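Local atomic coordinates of tyrosine--tRNA ligase (Archaeoglobus fulgidus, PDB entry 2CYB), a protein that catalyses the attachment of tyrosine to its cognate tRNA, probably by first activating the amino acid with ATP to form tyrosyl-adenylate. Residues A[90-93]-A[94-98]. Numbering follows the deposited sequence.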
loop_
_atom_site.group_PDB
_atom_site.type_symbol
_atom_site.label_atom_id
_atom_site.label_comp_id
_atom_site.label_asym_id
_atom_site.label_seq_id
_atom_site.Cartn_x
_atom_site.Cartn_y
_atom_site.Cartn_z
ATOM N N ALA A 90 9.776 -19.888 -7.627
ATOM C CA ALA A 90 9.145 -20.423 -6.426
ATOM C C ALA A 90 9.131 -21.952 -6.434
ATOM O O ALA A 90 9.402 -22.588 -5.414
ATOM C CB ALA A 90 7.725 -19.887 -6.299
ATOM N N ASP A 91 8.816 -22.542 -7.582
ATOM C CA ASP A 91 8.779 -24.001 -7.689
ATOM C C ASP A 91 10.187 -24.557 -7.528
ATOM O O ASP A 91 10.395 -25.566 -6.857
ATOM C CB ASP A 91 8.212 -24.434 -9.041
ATOM C CG ASP A 91 6.765 -24.037 -9.216
ATOM O OD1 ASP A 91 5.949 -24.369 -8.329
ATOM O OD2 ASP A 91 6.444 -23.398 -10.241
ATOM N N TYR A 92 11.149 -23.885 -8.150
ATOM C CA TYR A 92 12.540 -24.292 -8.059
ATOM C C TYR A 92 13.000 -24.235 -6.610
ATOM O O TYR A 92 13.667 -25.149 -6.125
ATOM C CB TYR A 92 13.419 -23.374 -8.905
ATOM C CG TYR A 92 14.892 -23.550 -8.630
ATOM C CD1 TYR A 92 15.515 -24.783 -8.827
ATOM C CD2 TYR A 92 15.658 -22.492 -8.145
ATOM C CE1 TYR A 92 16.866 -24.958 -8.545
ATOM C CE2 TYR A 92 17.011 -22.654 -7.859
ATOM C CZ TYR A 92 17.607 -23.889 -8.060
ATOM O OH TYR A 92 18.941 -24.055 -7.775
ATOM N N ASN A 93 12.650 -23.150 -5.925
ATOM C CA ASN A 93 13.025 -22.985 -4.524
ATOM C C ASN A 93 12.467 -24.090 -3.639
ATOM O O ASN A 93 13.149 -24.563 -2.732
ATOM C CB ASN A 93 12.551 -21.626 -3.995
ATOM C CG ASN A 93 13.420 -20.474 -4.465
ATOM O OD1 ASN A 93 13.243 -19.338 -4.022
ATOM N ND2 ASN A 93 14.365 -20.756 -5.361
ATOM N N LYS A 94 11.223 -24.500 -3.884
ATOM C CA LYS A 94 10.625 -25.559 -3.080
ATOM C C LYS A 94 11.450 -26.833 -3.218
ATOM O O LYS A 94 11.702 -27.526 -2.233
ATOM C CB LYS A 94 9.178 -25.814 -3.511
ATOM C CG LYS A 94 8.422 -26.827 -2.649
ATOM C CD LYS A 94 6.919 -26.571 -2.748
ATOM C CE LYS A 94 6.152 -27.701 -3.418
ATOM N NZ LYS A 94 5.884 -28.831 -2.490
ATOM N N LYS A 95 11.880 -27.128 -4.440
ATOM C CA LYS A 95 12.688 -28.318 -4.695
ATOM C C LYS A 95 13.993 -28.272 -3.905
ATOM O O LYS A 95 14.399 -29.262 -3.293
ATOM C CB LYS A 95 13.011 -28.436 -6.185
ATOM C CG LYS A 95 11.801 -28.659 -7.068
ATOM C CD LYS A 95 12.221 -28.822 -8.518
ATOM C CE LYS A 95 11.030 -29.142 -9.405
ATOM N NZ LYS A 95 11.443 -29.373 -10.819
ATOM N N VAL A 96 14.645 -27.115 -3.916
ATOM C CA VAL A 96 15.904 -26.958 -3.204
ATOM C C VAL A 96 15.728 -27.119 -1.704
ATOM O O VAL A 96 16.467 -27.870 -1.071
ATOM C CB VAL A 96 16.542 -25.582 -3.493
ATOM C CG1 VAL A 96 17.838 -25.427 -2.702
ATOM C CG2 VAL A 96 16.811 -25.444 -4.979
ATOM N N PHE A 97 14.755 -26.413 -1.132
ATOM C CA PHE A 97 14.518 -26.507 0.301
ATOM C C PHE A 97 14.278 -27.952 0.728
ATOM O O PHE A 97 14.719 -28.371 1.800
ATOM C CB PHE A 97 13.339 -25.620 0.718
ATOM C CG PHE A 97 13.646 -24.143 0.673
ATOM C CD1 PHE A 97 14.783 -23.638 1.298
ATOM C CD2 PHE A 97 12.794 -23.258 0.017
ATOM C CE1 PHE A 97 15.071 -22.270 1.271
ATOM C CE2 PHE A 97 13.074 -21.891 -0.016
ATOM C CZ PHE A 97 14.216 -21.397 0.614
ATOM N N ILE A 98 13.581 -28.710 -0.114
ATOM C CA ILE A 98 13.323 -30.115 0.178
ATOM C C ILE A 98 14.659 -30.850 0.141
ATOM O O ILE A 98 15.019 -31.572 1.075
ATOM C CB ILE A 98 12.380 -30.744 -0.872
ATOM C CG1 ILE A 98 11.002 -30.084 -0.794
ATOM C CG2 ILE A 98 12.261 -32.252 -0.636
ATOM C CD1 ILE A 98 10.031 -30.560 -1.847
#
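The carbonyl oxygen of Asn93 accepts the shortest of four successive i to i+4 backbone bonds, 2.9 Å from Phe97 N and almost straight at the hydrogen (176°). The ring of Phe97 comes obliquely to the same oxygen, its CD2 3.1 Å from Asn93 O, and its CE2 reaches Asn93 CB. One turn of helix 83-99 thus illustrates how a regular backbone sets side chains four residues apart beside one another. Val96 N donates to Tyr92 O at 3.1 Å, and the side chains of this pair meet as well. With CG of Tyr92 anti to the backbone nitrogen (chi1 168°), the phenol projects outward from the helix, and CG2 of Val96, one turn on, lies over one of its faces. This methyl makes a CH-pi contact, 3.8 Å from the ring centroid and displaced toward the rim, so that its closest ring atom is CZ at 3.5 Å. Replacing Tyr92 with an alanine would probably leave this methyl without its aromatic cover and open a gap beside it. Other faces of the helix pack on the Rossmann-fold core: Phe97 meets the ring of Tyr39 and touches Leu70 and Phe109, while Asn93 ND2 donates to Ser42 O in the HIGH region. The bent chain of Lys94 brings NZ to a salt bridge with Glu104. Phe97 lies about 9 Å from the bound tyrosine, side chain to ligand. Backbone hydrogen bonds therefore hold the turn itself, while the side chains around it make both apolar and polar contacts with the rest of the fold.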